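Local coordinates for fiber protein 2 (Human adenovirus type 41, PDB 2BZU) that probably forms spikes at the capsid vertices as a homotrimer, whose C-terminal knob domain may take part in attachment to the host cell, at residues S111-R116 with C168-Q173; L16-S21 with F39-K44. All coordinates share one frame; numbering follows the deposited sequence.

Contact 1. Residues S111-R116 with C168-Q173; sequences STVYPR and CYITEQ
Y114 reaches from its loop to the end of strand 165-170 and meets Y169 and I170 with its outer ring atoms and hydroxyl. Its CB points toward the strand, and CG stands beside the backbone N (chi1 -43°), on the side of the preceding residue, V113, whose CG1 lies 3.6 Å above the centre of one face of the Y114 ring. Further out, CD2 and CE2 pass I170, and Y114 CE2 comes within 3.3 Å of I170 O, which lies at the ring edge near its plane. Y114 CZ packs on Y169 CB at 4.0 Å. At the tip, Y114 OH accepts a hydrogen bond from I170 N (3.0 Å, N-H...O 165°), so a side chain takes up a backbone N-H at the end of the strand. V113 CG2 adds an apolar contact to I170 CG2 at 4.1 Å. The second polar site is the E172 carboxylate: S111 N donates to E172 OE1 over 2.7 Å, nearly along the C-O axis. A water also donates to this oxygen and is hydrogen-bonded to T112 OG1 (2.7 Å), so the carboxylate ties down S111 and, through the water, T112, and would probably be stabilised in its charged form. The loop thereby rests against the C-terminal end of strand 165-170, which pairs with strand 48-57; Y146 of strand 146-153 touches S111 and E172.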
# COMPACT_ATOMS: atom_id res chain seq x y z
N SER A 111 -5.89 -12.29 -15.51
CA SER A 111 -7.09 -12.29 -16.33
C SER A 111 -8.22 -13.14 -15.77
O SER A 111 -9.34 -13.10 -16.29
CB SER A 111 -6.77 -12.74 -17.75
OG SER A 111 -6.28 -14.06 -17.73
N THR A 112 -7.92 -13.94 -14.76
CA THR A 112 -8.98 -14.66 -14.02
C THR A 112 -9.59 -13.72 -12.97
O THR A 112 -10.82 -13.64 -12.84
CB THR A 112 -8.44 -15.95 -13.40
OG1 THR A 112 -7.96 -16.79 -14.46
CG2 THR A 112 -9.51 -16.70 -12.63
N VAL A 113 -8.73 -12.98 -12.28
CA VAL A 113 -9.17 -12.03 -11.26
C VAL A 113 -9.83 -10.80 -11.89
O VAL A 113 -10.83 -10.29 -11.37
CB VAL A 113 -7.98 -11.62 -10.35
CG1 VAL A 113 -8.40 -10.61 -9.31
CG2 VAL A 113 -7.38 -12.86 -9.65
N TYR A 114 -9.25 -10.33 -13.00
CA TYR A 114 -9.73 -9.18 -13.75
C TYR A 114 -10.01 -9.62 -15.20
O TYR A 114 -9.22 -9.38 -16.10
CB TYR A 114 -8.69 -8.04 -13.73
CG TYR A 114 -8.05 -7.81 -12.39
CD1 TYR A 114 -8.72 -7.14 -11.37
CD2 TYR A 114 -6.74 -8.22 -12.15
CE1 TYR A 114 -8.11 -6.93 -10.12
CE2 TYR A 114 -6.12 -8.01 -10.93
CZ TYR A 114 -6.80 -7.38 -9.91
OH TYR A 114 -6.15 -7.20 -8.71
N PRO A 115 -11.16 -10.28 -15.44
CA PRO A 115 -11.47 -10.71 -16.80
C PRO A 115 -11.57 -9.55 -17.79
O PRO A 115 -11.99 -8.45 -17.42
CB PRO A 115 -12.83 -11.40 -16.64
CG PRO A 115 -12.91 -11.75 -15.19
CD PRO A 115 -12.20 -10.67 -14.47
N ARG A 116 -11.19 -9.80 -19.03
CA ARG A 116 -11.24 -8.73 -20.03
C ARG A 116 -12.65 -8.14 -20.12
O ARG A 116 -13.66 -8.88 -20.20
CB ARG A 116 -10.74 -9.19 -21.40
CG ARG A 116 -9.21 -9.14 -21.49
CD ARG A 116 -8.67 -9.57 -22.83
NE ARG A 116 -8.83 -10.99 -22.97
CZ ARG A 116 -7.97 -11.91 -22.54
NH1 ARG A 116 -8.28 -13.19 -22.67
NH2 ARG A 116 -6.81 -11.58 -21.97
N CYS A 168 -2.42 -1.45 -5.96
CA CYS A 168 -1.92 -2.84 -5.82
C CYS A 168 -2.87 -3.74 -6.65
O CYS A 168 -4.08 -3.44 -6.69
CB CYS A 168 -1.92 -3.25 -4.34
SG CYS A 168 -1.49 -4.96 -4.02
N TYR A 169 -2.38 -4.77 -7.35
CA TYR A 169 -3.18 -5.74 -8.07
C TYR A 169 -2.51 -7.11 -8.05
O TYR A 169 -1.35 -7.26 -7.65
CB TYR A 169 -3.46 -5.26 -9.51
CG TYR A 169 -2.22 -5.14 -10.38
CD1 TYR A 169 -1.79 -6.20 -11.16
CD2 TYR A 169 -1.48 -3.96 -10.41
CE1 TYR A 169 -0.63 -6.11 -11.93
CE2 TYR A 169 -0.35 -3.85 -11.18
CZ TYR A 169 0.07 -4.92 -11.94
OH TYR A 169 1.23 -4.78 -12.69
N ILE A 170 -3.30 -8.11 -8.43
CA ILE A 170 -2.88 -9.49 -8.49
C ILE A 170 -2.41 -9.77 -9.91
O ILE A 170 -3.09 -9.41 -10.89
CB ILE A 170 -4.05 -10.43 -8.16
CG1 ILE A 170 -4.56 -10.15 -6.73
CG2 ILE A 170 -3.65 -11.88 -8.39
CD1 ILE A 170 -3.83 -10.84 -5.65
N THR A 171 -1.27 -10.44 -10.03
CA THR A 171 -0.66 -10.69 -11.35
C THR A 171 -1.04 -12.03 -11.96
O THR A 171 -1.44 -12.97 -11.26
CB THR A 171 0.87 -10.65 -11.29
OG1 THR A 171 1.36 -11.79 -10.55
CG2 THR A 171 1.34 -9.38 -10.61
N GLU A 172 -0.86 -12.12 -13.28
CA GLU A 172 -0.85 -13.41 -13.97
C GLU A 172 0.26 -14.29 -13.41
O GLU A 172 1.28 -13.77 -12.99
CB GLU A 172 -0.49 -13.23 -15.46
CG GLU A 172 -1.56 -13.03 -16.47
CD GLU A 172 -2.64 -14.10 -16.50
OE1 GLU A 172 -3.68 -13.83 -15.95
OE2 GLU A 172 -2.48 -15.22 -17.08
N GLN A 173 0.05 -15.60 -13.43
CA GLN A 173 1.04 -16.59 -12.98
C GLN A 173 1.98 -16.98 -14.14
O GLN A 173 1.66 -16.75 -15.30
CB GLN A 173 0.36 -17.85 -12.38
CG GLN A 173 -0.51 -17.64 -11.05
CD GLN A 173 -1.19 -18.90 -10.51
OE1 GLN A 173 -0.60 -19.72 -9.78
NE2 GLN A 173 -2.50 -19.01 -10.80
O HOH W 1 -5.54 -16.18 -15.43

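Contact 2. Residues L16-S21 with F39-K44; sequences LTTIWS and FLCLTK
Strands 18-20 and 36-45 pair here as antiparallel neighbours in the knob, the axes of 18-20 and 39-44 lying 4.7 Å apart with their directions at 169°. I19 and L42 form the hydrogen-bonded pair, each N donating to the other's O. T18-T43 and W20-C41 are the flanking non-hydrogen-bonded pairs, and K44 N donates to T17 O beyond them. At the other end the ladder changes character: S21 N still donates to L40 O, but L40 N turns to a side chain, S21 OG, at 2.9 Å. There chi1 of 67° places OG between the backbone N and carbonyl carbon of S21, facing L40 N; it is also hydrogen-bonded to L38 O. In the antiparallel beta-sandwich of the fibre knob these strands belong to the V-sheet, where I19 and L42 share one face and L42 meets F167 and Y169. On the face of T18, W20, C41 and T43, T18 OG1 lies 3.5 Å from T43 CG2. W20 CE3 approaches the edge of the F39 ring in its plane, 3.8 Å from F39 CE1. The third subunit covers part of this face: its A47 and H48 hydrogen-bond T18 and T43.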
# COMPACT_ATOMS: atom_id res chain seq x y z
N LEU A 16 13.53 -10.60 -12.19
CA LEU A 16 13.40 -9.15 -12.33
C LEU A 16 12.21 -8.67 -11.50
O LEU A 16 11.10 -9.20 -11.66
CB LEU A 16 13.13 -8.81 -13.79
CG LEU A 16 14.22 -9.28 -14.76
CD1 LEU A 16 13.64 -9.51 -16.15
CD2 LEU A 16 15.32 -8.30 -14.80
N THR A 17 12.43 -7.65 -10.66
CA THR A 17 11.42 -7.22 -9.69
C THR A 17 10.69 -5.93 -10.11
O THR A 17 9.53 -5.71 -9.70
CB THR A 17 12.07 -7.02 -8.29
OG1 THR A 17 12.80 -5.79 -8.31
CG2 THR A 17 13.04 -8.13 -7.98
N THR A 18 11.34 -5.11 -10.93
CA THR A 18 10.89 -3.73 -11.16
C THR A 18 10.79 -3.38 -12.64
O THR A 18 11.74 -3.58 -13.38
CB THR A 18 11.87 -2.73 -10.51
OG1 THR A 18 12.04 -3.06 -9.12
CG2 THR A 18 11.38 -1.32 -10.61
N ILE A 19 9.64 -2.82 -13.03
CA ILE A 19 9.51 -2.15 -14.31
C ILE A 19 9.21 -0.69 -14.03
O ILE A 19 8.40 -0.37 -13.15
CB ILE A 19 8.39 -2.73 -15.18
CG1 ILE A 19 8.63 -4.21 -15.46
CG2 ILE A 19 8.28 -1.94 -16.49
CD1 ILE A 19 7.43 -4.89 -16.12
N TRP A 20 9.84 0.21 -14.79
CA TRP A 20 9.48 1.60 -14.64
C TRP A 20 9.60 2.38 -15.94
O TRP A 20 10.15 1.88 -16.92
CB TRP A 20 10.22 2.27 -13.47
CG TRP A 20 11.69 2.49 -13.62
CD1 TRP A 20 12.46 2.28 -14.73
CD2 TRP A 20 12.57 3.00 -12.61
NE1 TRP A 20 13.78 2.61 -14.47
CE2 TRP A 20 13.86 3.07 -13.17
CE3 TRP A 20 12.40 3.39 -11.28
CZ2 TRP A 20 14.97 3.53 -12.45
CZ3 TRP A 20 13.51 3.86 -10.56
CH2 TRP A 20 14.77 3.92 -11.15
N SER A 21 9.06 3.60 -15.93
CA SER A 21 9.12 4.47 -17.10
C SER A 21 9.87 5.76 -16.82
O SER A 21 9.55 6.83 -17.38
CB SER A 21 7.71 4.81 -17.60
OG SER A 21 7.01 5.61 -16.66
N PHE A 39 5.73 8.75 -14.99
CA PHE A 39 6.60 7.89 -14.19
C PHE A 39 5.74 6.85 -13.47
O PHE A 39 5.18 7.08 -12.39
CB PHE A 39 7.41 8.71 -13.19
CG PHE A 39 8.37 7.89 -12.37
CD1 PHE A 39 9.05 6.83 -12.91
CD2 PHE A 39 8.58 8.19 -11.04
CE1 PHE A 39 9.92 6.07 -12.16
CE2 PHE A 39 9.46 7.40 -10.26
CZ PHE A 39 10.14 6.37 -10.84
N LEU A 40 5.64 5.69 -14.11
CA LEU A 40 4.94 4.54 -13.57
C LEU A 40 6.01 3.56 -13.13
O LEU A 40 6.94 3.27 -13.89
CB LEU A 40 4.05 3.91 -14.65
CG LEU A 40 3.40 2.56 -14.33
CD1 LEU A 40 2.52 2.63 -13.12
CD2 LEU A 40 2.59 2.06 -15.51
N CYS A 41 5.89 3.04 -11.91
CA CYS A 41 6.82 2.04 -11.39
C CYS A 41 6.03 0.88 -10.80
O CYS A 41 5.15 1.09 -9.96
CB CYS A 41 7.69 2.67 -10.32
SG CYS A 41 8.86 1.50 -9.57
N LEU A 42 6.32 -0.33 -11.28
CA LEU A 42 5.68 -1.55 -10.83
C LEU A 42 6.72 -2.43 -10.17
O LEU A 42 7.77 -2.71 -10.78
CB LEU A 42 5.10 -2.32 -12.02
CG LEU A 42 4.11 -1.60 -12.95
CD1 LEU A 42 3.70 -2.54 -14.10
CD2 LEU A 42 2.90 -1.12 -12.17
N THR A 43 6.45 -2.88 -8.96
CA THR A 43 7.33 -3.85 -8.33
C THR A 43 6.55 -5.09 -7.94
O THR A 43 5.47 -4.98 -7.37
CB THR A 43 8.09 -3.27 -7.12
OG1 THR A 43 7.16 -2.77 -6.14
CG2 THR A 43 9.00 -2.13 -7.58
N LYS A 44 7.10 -6.24 -8.29
CA LYS A 44 6.44 -7.53 -8.08
C LYS A 44 6.93 -8.19 -6.81
O LYS A 44 8.12 -8.37 -6.63
CB LYS A 44 6.69 -8.46 -9.27
CG LYS A 44 6.01 -9.82 -9.18
CD LYS A 44 6.32 -10.68 -10.38
CE LYS A 44 5.71 -12.06 -10.26
NZ LYS A 44 4.23 -12.08 -10.23

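Contacts 1 and 2 lie about 17 Å apart, centre to centre, and reach the same V-sheet: contact 2 joins two strands on one side of strand 48-57, while contact 1 attaches a loop to strand 165-170 on its other side. Within the chain they meet where Y169 OH, hydrogen-bonded to F107 O, comes 3.6 Å from L42 CD1, and where T171 OG1 lies 2.9 Å from K44 NZ, which is hydrogen-bonded to G46 O and T106 O. Across the homotrimer, I170 packs on C41, V113 on F39 and Q173 on W20 of the second subunit, and Q173 hydrogen-bonds its Q95. Residues of both contacts thus help to build the subunit interface.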